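Putative HTH-type transcriptional regulator PF0864 (Pyrococcus furiosus, PDB 2IA0) probably binds specific DNA sequences as a transcriptional regulator of the AsnC (Lrp-like) family, joining a winged helix-turn-helix domain to a dimeric alpha+beta barrel domain. Local coordinates at residues Arg63-Leu68 against Thr165-Glu170; Lys73-Ala78 against Gly126-Asp131; Leu77-Leu82 against Gln151-Thr156; Phe92-Ile97 against Val113-Glu118. One frame throughout, in Å; residues are numbered along the deposited sequence.

Contact 1: residues Arg63-Leu68 against Thr165-Glu170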
loop_
_atom_site.group_PDB
_atom_site.type_symbol
_atom_site.label_atom_id
_atom_site.label_comp_id
_atom_site.label_asym_id
_atom_site.label_seq_id
_atom_site.Cartn_x
_atom_site.Cartn_y
_atom_site.Cartn_z
ATOM N N ARG A 63 -2.159 6.238 -12.474
ATOM C CA ARG A 63 -1.049 7.120 -12.125
ATOM C C ARG A 63 0.252 6.360 -12.237
ATOM O O ARG A 63 0.256 5.168 -12.044
ATOM C CB ARG A 63 -1.232 7.624 -10.679
ATOM C CG ARG A 63 -0.273 8.717 -10.225
ATOM C CD ARG A 63 -0.955 9.643 -9.213
ATOM N NE ARG A 63 -1.015 9.017 -7.900
ATOM C CZ ARG A 63 0.064 8.803 -7.153
ATOM N NH1 ARG A 63 1.262 9.176 -7.595
ATOM N NH2 ARG A 63 -0.049 8.220 -5.973
ATOM N N TYR A 64 1.333 7.066 -12.562
ATOM C CA TYR A 64 2.685 6.554 -12.576
ATOM C C TYR A 64 3.377 7.058 -11.324
ATOM O O TYR A 64 3.284 8.243 -10.995
ATOM C CB TYR A 64 3.434 7.091 -13.814
ATOM C CG TYR A 64 2.954 6.499 -15.140
ATOM C CD1 TYR A 64 3.701 5.527 -15.800
ATOM C CD2 TYR A 64 1.729 6.904 -15.713
ATOM C CE1 TYR A 64 3.239 4.957 -17.046
ATOM C CE2 TYR A 64 1.260 6.365 -16.926
ATOM C CZ TYR A 64 2.005 5.393 -17.575
ATOM O OH TYR A 64 1.532 4.881 -18.759
ATOM N N THR A 65 4.094 6.173 -10.626
ATOM C CA THR A 65 4.787 6.587 -9.415
ATOM C C THR A 65 6.148 5.858 -9.222
ATOM O O THR A 65 6.543 4.999 -10.028
ATOM C CB THR A 65 3.822 6.490 -8.170
ATOM O OG1 THR A 65 4.439 7.063 -7.005
ATOM C CG2 THR A 65 3.427 5.064 -7.893
ATOM N N ILE A 66 6.882 6.245 -8.192
ATOM C CA ILE A 66 8.103 5.542 -7.819
ATOM C C ILE A 66 7.970 4.892 -6.437
ATOM O O ILE A 66 7.096 5.237 -5.637
ATOM C CB ILE A 66 9.356 6.454 -7.853
ATOM C CG1 ILE A 66 9.158 7.636 -6.903
ATOM C CG2 ILE A 66 9.704 6.870 -9.311
ATOM C CD1 ILE A 66 10.446 8.183 -6.348
ATOM N N ILE A 67 8.826 3.906 -6.208
ATOM C CA ILE A 67 8.904 3.175 -4.960
ATOM C C ILE A 67 10.233 3.587 -4.376
ATOM O O ILE A 67 11.246 3.553 -5.071
ATOM C CB ILE A 67 8.840 1.645 -5.224
ATOM C CG1 ILE A 67 7.388 1.242 -5.490
ATOM C CG2 ILE A 67 9.391 0.828 -4.024
ATOM C CD1 ILE A 67 7.270 0.058 -6.353
ATOM N N LEU A 68 10.229 4.012 -3.121
ATOM C CA LEU A 68 11.452 4.507 -2.472
ATOM C C LEU A 68 12.325 3.371 -1.916
ATOM O O LEU A 68 11.823 2.307 -1.570
ATOM C CB LEU A 68 11.099 5.508 -1.373
ATOM C CG LEU A 68 10.537 6.850 -1.843
ATOM C CD1 LEU A 68 10.409 7.800 -0.702
ATOM C CD2 LEU A 68 11.422 7.443 -2.918
ATOM N N THR A 165 5.685 -0.309 1.629
ATOM C CA THR A 165 6.311 0.707 2.478
ATOM C C THR A 165 7.245 1.681 1.718
ATOM O O THR A 165 7.369 2.847 2.098
ATOM C CB THR A 165 6.940 0.096 3.770
ATOM O OG1 THR A 165 7.730 1.084 4.462
ATOM C CG2 THR A 165 7.774 -1.130 3.431
ATOM N N GLY A 166 7.854 1.212 0.630
ATOM C CA GLY A 166 8.484 2.096 -0.342
ATOM C C GLY A 166 7.488 2.946 -1.125
ATOM O O GLY A 166 7.773 4.077 -1.492
ATOM N N PHE A 167 6.321 2.401 -1.410
ATOM C CA PHE A 167 5.268 3.192 -2.028
ATOM C C PHE A 167 4.688 4.317 -1.111
ATOM O O PHE A 167 4.525 5.459 -1.549
ATOM C CB PHE A 167 4.161 2.269 -2.572
ATOM C CG PHE A 167 2.976 3.012 -3.108
ATOM C CD1 PHE A 167 3.089 3.784 -4.273
ATOM C CD2 PHE A 167 1.750 2.978 -2.428
ATOM C CE1 PHE A 167 1.987 4.511 -4.761
ATOM C CE2 PHE A 167 0.656 3.684 -2.899
ATOM C CZ PHE A 167 0.774 4.459 -4.075
ATOM N N LEU A 168 4.382 3.984 0.147
ATOM C CA LEU A 168 3.727 4.901 1.081
ATOM C C LEU A 168 4.707 5.830 1.804
ATOM O O LEU A 168 4.284 6.844 2.393
ATOM C CB LEU A 168 2.908 4.107 2.128
ATOM C CG LEU A 168 1.717 3.278 1.650
ATOM C CD1 LEU A 168 1.110 2.435 2.776
ATOM C CD2 LEU A 168 0.658 4.149 0.999
ATOM N N ALA A 169 5.991 5.475 1.791
ATOM C CA ALA A 169 7.040 6.261 2.454
ATOM C C ALA A 169 6.936 7.710 2.039
ATOM O O ALA A 169 6.869 8.028 0.847
ATOM C CB ALA A 169 8.438 5.720 2.101
ATOM N N GLU A 170 6.896 8.595 3.018
ATOM C CA GLU A 170 6.825 10.004 2.705
ATOM C C GLU A 170 8.214 10.619 2.734
ATOM O O GLU A 170 9.086 10.175 3.478
ATOM C CB GLU A 170 5.844 10.722 3.631
ATOM C CG GLU A 170 4.999 11.773 2.911
HETATM O O HOH W 1 4.578 6.663 -4.102
#

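Contact 2: residues Lys73-Ala78 against Gly126-Asp131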
loop_
_atom_site.group_PDB
_atom_site.type_symbol
_atom_site.label_atom_id
_atom_site.label_comp_id
_atom_site.label_asym_id
_atom_site.label_seq_id
_atom_site.Cartn_x
_atom_site.Cartn_y
_atom_site.Cartn_z
ATOM N N LYS A 73 12.684 4.352 3.448
ATOM C CA LYS A 73 11.654 3.524 4.088
ATOM C C LYS A 73 11.735 3.562 5.621
ATOM O O LYS A 73 12.839 3.558 6.183
ATOM C CB LYS A 73 11.793 2.073 3.650
ATOM C CG LYS A 73 11.280 1.801 2.264
ATOM C CD LYS A 73 10.967 0.320 2.109
ATOM C CE LYS A 73 12.194 -0.579 2.165
ATOM N NZ LYS A 73 11.720 -2.006 2.067
ATOM N N PRO A 74 10.574 3.568 6.314
ATOM C CA PRO A 74 10.600 3.325 7.778
ATOM C C PRO A 74 11.075 1.897 8.107
ATOM O O PRO A 74 10.678 0.930 7.432
ATOM C CB PRO A 74 9.134 3.517 8.188
ATOM C CG PRO A 74 8.340 3.193 6.958
ATOM C CD PRO A 74 9.197 3.778 5.826
ATOM N N LYS A 75 11.926 1.753 9.113
ATOM C CA LYS A 75 12.497 0.435 9.404
ATOM C C LYS A 75 11.561 -0.446 10.238
ATOM O O LYS A 75 11.688 -1.674 10.239
ATOM C CB LYS A 75 13.845 0.576 10.113
ATOM C CG LYS A 75 14.894 1.395 9.354
ATOM C CD LYS A 75 16.205 1.428 10.153
ATOM C CE LYS A 75 16.128 2.436 11.332
ATOM N NZ LYS A 75 16.773 1.962 12.633
ATOM N N HIS A 76 10.641 0.193 10.963
ATOM C CA HIS A 76 9.738 -0.477 11.890
ATOM C C HIS A 76 8.345 0.037 11.664
ATOM O O HIS A 76 8.086 1.234 11.737
ATOM C CB HIS A 76 10.188 -0.306 13.349
ATOM C CG HIS A 76 11.454 -1.050 13.643
ATOM N ND1 HIS A 76 12.579 -0.442 14.159
ATOM C CD2 HIS A 76 11.803 -2.338 13.395
ATOM C CE1 HIS A 76 13.551 -1.333 14.257
ATOM N NE2 HIS A 76 13.107 -2.489 13.796
ATOM N N LEU A 77 7.466 -0.903 11.358
ATOM C CA LEU A 77 6.107 -0.619 10.990
ATOM C C LEU A 77 5.175 -1.310 12.008
ATOM O O LEU A 77 5.539 -2.334 12.623
ATOM C CB LEU A 77 5.897 -1.117 9.565
ATOM C CG LEU A 77 4.990 -0.387 8.574
ATOM C CD1 LEU A 77 5.565 0.943 8.158
ATOM C CD2 LEU A 77 4.783 -1.267 7.365
ATOM N N ALA A 78 4.011 -0.708 12.240
ATOM C CA ALA A 78 2.995 -1.290 13.121
ATOM C C ALA A 78 1.615 -0.979 12.571
ATOM O O ALA A 78 1.373 0.099 11.997
ATOM C CB ALA A 78 3.130 -0.773 14.537
ATOM N N GLY A 126 4.920 4.008 10.445
ATOM C CA GLY A 126 6.339 3.740 10.325
ATOM C C GLY A 126 7.249 4.672 11.104
ATOM O O GLY A 126 7.123 5.900 11.040
ATOM N N LYS A 127 8.161 4.082 11.865
ATOM C CA LYS A 127 9.207 4.842 12.533
ATOM C C LYS A 127 10.514 4.110 12.327
ATOM O O LYS A 127 10.556 3.062 11.693
ATOM C CB LYS A 127 8.934 5.015 14.031
ATOM C CG LYS A 127 7.614 5.694 14.385
ATOM C CD LYS A 127 7.718 7.172 14.180
ATOM C CE LYS A 127 6.349 7.813 14.135
ATOM N NZ LYS A 127 6.583 9.269 14.055
ATOM N N ASN A 128 11.577 4.667 12.880
ATOM C CA ASN A 128 12.898 4.089 12.721
ATOM C C ASN A 128 13.365 3.180 13.864
ATOM O O ASN A 128 14.197 2.317 13.627
ATOM C CB ASN A 128 13.904 5.181 12.341
ATOM C CG ASN A 128 13.660 5.725 10.917
ATOM O OD1 ASN A 128 13.186 5.004 10.014
ATOM N ND2 ASN A 128 13.978 6.998 10.716
ATOM N N ASN A 129 12.807 3.354 15.070
ATOM C CA ASN A 129 13.029 2.441 16.215
ATOM C C ASN A 129 11.727 1.906 16.806
ATOM O O ASN A 129 10.658 2.092 16.235
ATOM C CB ASN A 129 13.792 3.116 17.356
ATOM C CG ASN A 129 15.054 3.769 16.915
ATOM O OD1 ASN A 129 15.204 4.983 17.059
ATOM N ND2 ASN A 129 15.995 2.977 16.397
ATOM N N LYS A 130 11.826 1.316 18.000
ATOM C CA LYS A 130 10.742 0.516 18.593
ATOM C C LYS A 130 9.551 1.110 19.370
ATOM O O LYS A 130 8.506 0.445 19.367
ATOM C CB LYS A 130 11.282 -0.725 19.329
ATOM C CG LYS A 130 11.451 -1.915 18.394
ATOM C CD LYS A 130 11.354 -3.249 19.119
ATOM C CE LYS A 130 12.138 -4.324 18.385
ATOM N NZ LYS A 130 11.671 -4.490 16.979
ATOM N N ASP A 131 9.585 2.260 20.062
ATOM C CA ASP A 131 10.664 3.104 20.636
ATOM C C ASP A 131 10.345 4.539 20.221
ATOM O O ASP A 131 9.805 5.295 21.026
ATOM C CB ASP A 131 12.106 2.694 20.372
ATOM C CG ASP A 131 13.071 3.298 21.393
ATOM O OD1 ASP A 131 12.602 3.893 22.392
ATOM O OD2 ASP A 131 14.302 3.179 21.203
#

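Contact 3: residues Leu77-Leu82 against Gln151-Thr156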
loop_
_atom_site.group_PDB
_atom_site.type_symbol
_atom_site.label_atom_id
_atom_site.label_comp_id
_atom_site.label_asym_id
_atom_site.label_seq_id
_atom_site.Cartn_x
_atom_site.Cartn_y
_atom_site.Cartn_z
ATOM N N LEU A 77 7.466 -0.903 11.358
ATOM C CA LEU A 77 6.107 -0.619 10.990
ATOM C C LEU A 77 5.175 -1.310 12.008
ATOM O O LEU A 77 5.539 -2.334 12.623
ATOM C CB LEU A 77 5.897 -1.117 9.565
ATOM C CG LEU A 77 4.990 -0.387 8.574
ATOM C CD1 LEU A 77 5.565 0.943 8.158
ATOM C CD2 LEU A 77 4.783 -1.267 7.365
ATOM N N ALA A 78 4.011 -0.708 12.240
ATOM C CA ALA A 78 2.995 -1.290 13.121
ATOM C C ALA A 78 1.615 -0.979 12.571
ATOM O O ALA A 78 1.373 0.099 11.997
ATOM C CB ALA A 78 3.130 -0.773 14.537
ATOM N N LEU A 79 0.725 -1.950 12.686
ATOM C CA LEU A 79 -0.669 -1.723 12.389
ATOM C C LEU A 79 -1.403 -1.451 13.719
ATOM O O LEU A 79 -1.161 -2.104 14.721
ATOM C CB LEU A 79 -1.233 -2.939 11.667
ATOM C CG LEU A 79 -2.745 -3.099 11.588
ATOM C CD1 LEU A 79 -3.290 -2.164 10.484
ATOM C CD2 LEU A 79 -3.053 -4.557 11.297
ATOM N N ILE A 80 -2.276 -0.454 13.722
ATOM C CA ILE A 80 -2.987 -0.029 14.936
ATOM C C ILE A 80 -4.480 -0.144 14.714
ATOM O O ILE A 80 -4.983 0.317 13.710
ATOM C CB ILE A 80 -2.635 1.431 15.273
ATOM C CG1 ILE A 80 -1.107 1.585 15.317
ATOM C CG2 ILE A 80 -3.301 1.869 16.604
ATOM C CD1 ILE A 80 -0.650 2.908 15.750
ATOM N N VAL A 81 -5.184 -0.788 15.635
ATOM C CA VAL A 81 -6.644 -0.863 15.547
ATOM C C VAL A 81 -7.307 -0.254 16.776
ATOM O O VAL A 81 -7.147 -0.737 17.891
ATOM C CB VAL A 81 -7.159 -2.291 15.285
ATOM C CG1 VAL A 81 -8.689 -2.264 14.985
ATOM C CG2 VAL A 81 -6.384 -2.926 14.120
ATOM N N LEU A 82 -8.033 0.834 16.538
ATOM C CA LEU A 82 -8.733 1.590 17.562
ATOM C C LEU A 82 -10.224 1.307 17.466
ATOM O O LEU A 82 -10.782 1.310 16.379
ATOM C CB LEU A 82 -8.520 3.096 17.324
ATOM C CG LEU A 82 -7.096 3.631 17.252
ATOM C CD1 LEU A 82 -7.140 5.134 17.146
ATOM C CD2 LEU A 82 -6.307 3.206 18.472
ATOM N N GLN A 151 -5.375 -2.009 19.771
ATOM C CA GLN A 151 -4.494 -3.128 19.447
ATOM C C GLN A 151 -3.331 -2.668 18.589
ATOM O O GLN A 151 -3.509 -1.846 17.676
ATOM C CB GLN A 151 -5.247 -4.248 18.746
ATOM C CG GLN A 151 -6.468 -4.729 19.492
ATOM C CD GLN A 151 -7.110 -5.878 18.799
ATOM O OE1 GLN A 151 -6.634 -6.995 18.882
ATOM N NE2 GLN A 151 -8.193 -5.614 18.090
ATOM N N ILE A 152 -2.140 -3.169 18.922
ATOM C CA ILE A 152 -0.938 -2.860 18.149
ATOM C C ILE A 152 -0.284 -4.136 17.635
ATOM O O ILE A 152 0.079 -5.023 18.426
ATOM C CB ILE A 152 0.070 -1.936 18.908
ATOM C CG1 ILE A 152 -0.577 -0.570 19.167
ATOM C CG2 ILE A 152 1.341 -1.716 18.076
ATOM C CD1 ILE A 152 -0.145 0.025 20.451
ATOM N N PHE A 153 -0.185 -4.217 16.300
ATOM C CA PHE A 153 0.412 -5.348 15.613
ATOM C C PHE A 153 1.633 -4.867 14.871
ATOM O O PHE A 153 1.512 -4.295 13.797
ATOM C CB PHE A 153 -0.580 -5.985 14.637
ATOM C CG PHE A 153 -1.878 -6.352 15.268
ATOM C CD1 PHE A 153 -1.972 -7.481 16.100
ATOM C CD2 PHE A 153 -3.007 -5.568 15.064
ATOM C CE1 PHE A 153 -3.179 -7.818 16.715
ATOM C CE2 PHE A 153 -4.216 -5.893 15.673
ATOM C CZ PHE A 153 -4.298 -7.023 16.511
ATOM N N PRO A 154 2.824 -5.078 15.460
ATOM C CA PRO A 154 4.123 -4.840 14.795
ATOM C C PRO A 154 4.256 -5.711 13.534
ATOM O O PRO A 154 3.886 -6.883 13.564
ATOM C CB PRO A 154 5.142 -5.315 15.812
ATOM C CG PRO A 154 4.403 -5.449 17.132
ATOM C CD PRO A 154 2.955 -5.606 16.831
ATOM N N ILE A 155 4.750 -5.145 12.437
ATOM C CA ILE A 155 4.988 -5.930 11.232
ATOM C C ILE A 155 6.407 -6.496 11.343
ATOM O O ILE A 155 7.392 -5.768 11.279
ATOM C CB ILE A 155 4.811 -5.103 9.906
ATOM C CG1 ILE A 155 3.566 -4.201 9.955
ATOM C CG2 ILE A 155 4.687 -6.017 8.704
ATOM C CD1 ILE A 155 2.228 -4.888 10.244
ATOM N N THR A 156 6.499 -7.797 11.550
ATOM C CA THR A 156 7.788 -8.446 11.737
ATOM C C THR A 156 8.444 -8.701 10.367
ATOM O O THR A 156 9.610 -8.371 10.142
ATOM C CB THR A 156 7.592 -9.738 12.547
ATOM O OG1 THR A 156 7.239 -9.390 13.903
ATOM C CG2 THR A 156 8.844 -10.581 12.563
HETATM O O HOH W 2 -9.149 -2.732 18.688
#

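Contact 4: residues Phe92-Ile97 against Val113-Glu118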
loop_
_atom_site.group_PDB
_atom_site.type_symbol
_atom_site.label_atom_id
_atom_site.label_comp_id
_atom_site.label_asym_id
_atom_site.label_seq_id
_atom_site.Cartn_x
_atom_site.Cartn_y
_atom_site.Cartn_z
ATOM N N PHE A 92 -22.771 11.772 15.995
ATOM C CA PHE A 92 -21.562 12.094 16.761
ATOM C C PHE A 92 -20.428 11.066 16.643
ATOM O O PHE A 92 -19.268 11.436 16.675
ATOM C CB PHE A 92 -21.929 12.273 18.241
ATOM C CG PHE A 92 -22.780 13.481 18.516
ATOM C CD1 PHE A 92 -24.010 13.654 17.886
ATOM C CD2 PHE A 92 -22.368 14.431 19.431
ATOM C CE1 PHE A 92 -24.799 14.767 18.148
ATOM C CE2 PHE A 92 -23.160 15.553 19.699
ATOM C CZ PHE A 92 -24.375 15.717 19.059
ATOM N N LEU A 93 -20.750 9.783 16.536
ATOM C CA LEU A 93 -19.739 8.766 16.256
ATOM C C LEU A 93 -19.048 8.998 14.890
ATOM O O LEU A 93 -17.827 9.045 14.805
ATOM C CB LEU A 93 -20.340 7.347 16.359
ATOM C CG LEU A 93 -19.457 6.116 16.087
ATOM C CD1 LEU A 93 -18.181 6.084 16.948
ATOM C CD2 LEU A 93 -20.277 4.891 16.324
ATOM N N GLU A 94 -19.843 9.160 13.837
ATOM C CA GLU A 94 -19.322 9.466 12.506
ATOM C C GLU A 94 -18.372 10.666 12.544
ATOM O O GLU A 94 -17.291 10.609 11.960
ATOM C CB GLU A 94 -20.475 9.691 11.519
ATOM C CG GLU A 94 -20.059 10.049 10.098
ATOM C CD GLU A 94 -21.011 11.086 9.465
ATOM O OE1 GLU A 94 -22.242 10.810 9.389
ATOM O OE2 GLU A 94 -20.530 12.178 9.055
ATOM N N ARG A 95 -18.758 11.732 13.254
ATOM C CA ARG A 95 -17.957 12.966 13.303
ATOM C C ARG A 95 -16.693 12.866 14.149
ATOM O O ARG A 95 -15.697 13.548 13.863
ATOM C CB ARG A 95 -18.798 14.142 13.798
ATOM C CG ARG A 95 -19.487 14.933 12.717
ATOM C CD ARG A 95 -20.353 15.998 13.363
ATOM N NE ARG A 95 -21.737 15.674 13.112
ATOM C CZ ARG A 95 -22.751 15.837 13.941
ATOM N NH1 ARG A 95 -22.591 16.332 15.155
ATOM N NH2 ARG A 95 -23.952 15.475 13.525
ATOM N N TYR A 96 -16.762 12.045 15.193
ATOM C CA TYR A 96 -15.657 11.795 16.109
ATOM C C TYR A 96 -14.549 10.992 15.440
ATOM O O TYR A 96 -13.386 11.340 15.542
ATOM C CB TYR A 96 -16.142 11.074 17.373
ATOM C CG TYR A 96 -15.081 11.019 18.448
ATOM C CD1 TYR A 96 -14.555 12.197 18.979
ATOM C CD2 TYR A 96 -14.591 9.796 18.930
ATOM C CE1 TYR A 96 -13.577 12.171 19.954
ATOM C CE2 TYR A 96 -13.595 9.759 19.934
ATOM C CZ TYR A 96 -13.103 10.954 20.426
ATOM O OH TYR A 96 -12.137 10.970 21.381
ATOM N N ILE A 97 -14.931 9.937 14.731
ATOM C CA ILE A 97 -14.009 9.184 13.908
ATOM C C ILE A 97 -13.323 10.029 12.827
ATOM O O ILE A 97 -12.113 9.848 12.604
ATOM C CB ILE A 97 -14.706 7.928 13.308
ATOM C CG1 ILE A 97 -14.907 6.886 14.406
ATOM C CG2 ILE A 97 -13.916 7.338 12.141
ATOM C CD1 ILE A 97 -15.930 5.865 14.056
ATOM N N VAL A 113 -4.475 5.417 6.906
ATOM C CA VAL A 113 -5.610 5.553 7.843
ATOM C C VAL A 113 -6.895 5.100 7.152
ATOM O O VAL A 113 -7.171 5.489 6.005
ATOM C CB VAL A 113 -5.757 7.005 8.421
ATOM C CG1 VAL A 113 -6.956 7.113 9.375
ATOM C CG2 VAL A 113 -4.439 7.469 9.146
ATOM N N ALA A 114 -7.651 4.232 7.825
ATOM C CA ALA A 114 -8.926 3.739 7.296
ATOM C C ALA A 114 -9.932 3.526 8.402
ATOM O O ALA A 114 -9.577 3.362 9.574
ATOM C CB ALA A 114 -8.743 2.468 6.475
ATOM N N LYS A 115 -11.197 3.575 8.022
ATOM C CA LYS A 115 -12.294 3.395 8.945
ATOM C C LYS A 115 -12.876 1.997 8.684
ATOM O O LYS A 115 -13.079 1.610 7.531
ATOM C CB LYS A 115 -13.323 4.522 8.722
ATOM C CG LYS A 115 -14.575 4.470 9.594
ATOM C CD LYS A 115 -15.611 5.437 9.074
ATOM C CE LYS A 115 -16.912 5.211 9.815
ATOM N NZ LYS A 115 -17.910 6.271 9.536
ATOM N N SER A 116 -13.099 1.236 9.757
ATOM C CA SER A 116 -13.733 -0.082 9.664
ATOM C C SER A 116 -15.039 -0.082 10.444
ATOM O O SER A 116 -15.062 0.168 11.654
ATOM C CB SER A 116 -12.811 -1.206 10.166
ATOM O OG SER A 116 -13.506 -2.449 10.171
ATOM N N GLY A 117 -16.123 -0.359 9.731
ATOM C CA GLY A 117 -17.464 -0.304 10.290
ATOM C C GLY A 117 -17.800 1.102 10.751
ATOM O O GLY A 117 -17.307 2.096 10.199
ATOM N N GLU A 118 -18.643 1.189 11.767
ATOM C CA GLU A 118 -19.038 2.482 12.274
ATOM C C GLU A 118 -18.080 2.982 13.337
ATOM O O GLU A 118 -18.078 4.181 13.606
ATOM C CB GLU A 118 -20.465 2.428 12.851
ATOM C CG GLU A 118 -21.575 2.220 11.796
ATOM C CD GLU A 118 -22.961 2.073 12.424
ATOM O OE1 GLU A 118 -23.057 2.127 13.683
ATOM O OE2 GLU A 118 -23.961 1.888 11.667
HETATM O O HOH W 3 -16.535 8.730 9.907
#

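Contact 1: residues Arg63-Leu68 against Thr165-Glu170
F167 reaches from the last helix to strand 61-68 and meets T65 there: the T65 methyl CG2 comes to the edge of the ring, near its plane, 3.5 Å from F167 CE1. The two side chains cross at about a right angle. F167 CG lies anti to the backbone N (chi1 175°), and the end of the ring comes nearer the strand than its CB does. Threonine suits this place because its two branches do different work. While CG2 packs on the ring, OG1 accepts a hydrogen bond from water 1, which also donates to the carbonyl oxygen of F167, and T65 OG1 is also hydrogen-bonded to K27 O of the second subunit.

At the far end of the strand, L68 N donates to G166 O over 2.9 Å, an almost straight bond at 175° whose donor stands above the carbonyl plane. Glycine fits at 166, since a CB there would run into L68 O and I67 CG2. L68 CD1 rests 4.0 Å from A169 CB, just beyond the helix end. R63 NH2 approaches F167 CZ obliquely, at 4.3 Å, and its salt bridge is to D163 of the second subunit.

Strand 61-68 thus has helix 164-168 packed against it, while residues R63 to I67 pair antiparallel with a strand of the second subunit, whose I67 also packs on F167.

Contact 2: residues Lys73-Ala78 against Gly126-Asp131
H76 and K127 form an antiparallel hydrogen-bonded pair, with H76 N donating to K127 O over 3.0 Å and K127 N to H76 O over 2.9 Å, and because K75 and H76 both face K127 the pairing is a classic beta bulge. One residue further along, L77 and G126 are a non-hydrogen-bonded pair. P74 CB sits 3.5 Å from G126 CA and L77 CD1 lies 3.6 Å from the same atom, so glycine suits a place where a CB would collide with the proline.

The side chains of the two bulge residues, K75 and H76, converge on one acceptor, N128 O. In K75, chi3 (-78°) turns CE in against N128 CB, and chi4 (140°) sets NZ 2.8 Å from N128 O. The K75 and N128 side chains cross at about a right angle. H76 ND1 gives the same oxygen a weak bond of 3.2 Å, bent to 131° at the hydrogen. N129 CA stands at the edge of the imidazole, near its plane, and L133 of helix 132-140 also touches H76.

An alanine in place of H76 would probably leave N128 O with K75 NZ as its one donor across this contact and open a gap beside N129.

K130 NZ approaches H76 NE2 to 4.0 Å without bonding. A positive charge so near, together with that of K75, would tend to disfavour protonation of the imidazole, while the shared carbonyl oxygen would offset part of the repulsion.

Contact 3: residues Leu77-Leu82 against Gln151-Thr156
L79 and F153 are an antiparallel hydrogen-bonded pair, L79 N donating to F153 O over 2.7 Å and F153 N to L79 O in a nearly linear bond of 179°. From the backbone outward, L79 CB lies 3.7 Å from F153 O and also touches I155 CD1. With CG anti to the backbone N (chi1 164°), the branch CD2 comes 3.9 Å from F153 CD2, approaching the ring obliquely. Leucine fits because its branched end can meet the aromatic ring while its CB packs against F153 O and I155 CD1.

This is the pairing of strand 76-84 with strand 147-154 in the four-stranded antiparallel sheet of the C-terminal domain, a ferredoxin-like alpha+beta unit of the kind that forms dimeric barrels. The face carrying L79, V81, Q151 and F153 turns toward the second subunit, whose L79 packs on L79 and whose F153 packs on V81. The other face, with A78, I80 and I152, lies toward helix 132-140; there A78 CB meets I152 CG2 at 4.1 Å, the small alanine leaving room for L133 of the helix.

V81 CG2 lies at the edge of the F153 ring, in its plane, 4.0 Å from CE2. Next to P154, which has no N-H to offer, I155 N donates to L77 O, and I155 CG1 runs beside L77 CB with the two side chains pointing the same way. At the other end Q151 NE2 donates to water 2, which donates to V81 O, and Q151 OE1 is hydrogen-bonded to NE2 of Q151 of the second subunit.

Contact 4: residues Phe92-Ile97 against Val113-Glu118
I97 and K115 meet at about a right angle, the isoleucine reaching from helix 91-105 and the lysine from strand 110-116. The I97 methyl CG2 touches the lysine stem, 3.9 Å from K115 CG and 4.0 Å from K115 CD. K115 CG is anti to the backbone N (chi1 179°) and the chain stays extended beyond it, carrying the ammonium past the isoleucine toward the backbone of the helix. Lysine suits this place because its methylene groups can pack on a buried hydrophobic side chain while NZ reaches water 3. K115 NZ gives a hydrogen bond to that water at 2.8 Å, and the water in turn donates to E94 O. The carboxylate of E94 keeps its distance, with OE1 6.3 Å from K115 NZ; any attraction between these charges acts through space rather than by contact.

One turn before I97, L93 points its CB toward the strand and sets its branched end against the backbone of E118, CG lying 3.4 Å from E118 O and CD2 3.6 Å from the same oxygen. L93 also packs on V84 of strand 76-84. An alanine at L93 would remove CG and both methyls, and would probably open a gap between the helix and the turn at E118 and leave V84 less covered.

Residues V113 to K115 also pair antiparallel with a strand of the second subunit. Helix 91-105 lies between strands 76-84 and 110-116 in the chain and covers the sheet, as the first helix does in the beta-alpha-beta-beta-alpha-beta order of the ferredoxin-like fold of Lrp/AsnC C-terminal domains.

Contacts 2 and 3 share L77 and A78 and lie on successive parts of strand 76-84, their centres about 11 Å apart; one pairs it with strand 120-127, the other with strand 147-154. Contact 4 sets helix 91-105 against strand 110-116 of the same sheet, its centre about 18 Å from that of contact 3. Contact 1 joins the strand that follows the predicted DNA-binding helix-turn-helix to the C-terminal helix and touches contact 2, where T165 OG1 lies 3.3 Å from P74 CG. Contacts 1, 3 and 4 also meet the second subunit. A bound gold ion lies about 5 Å from the I152 side chain in contact 3.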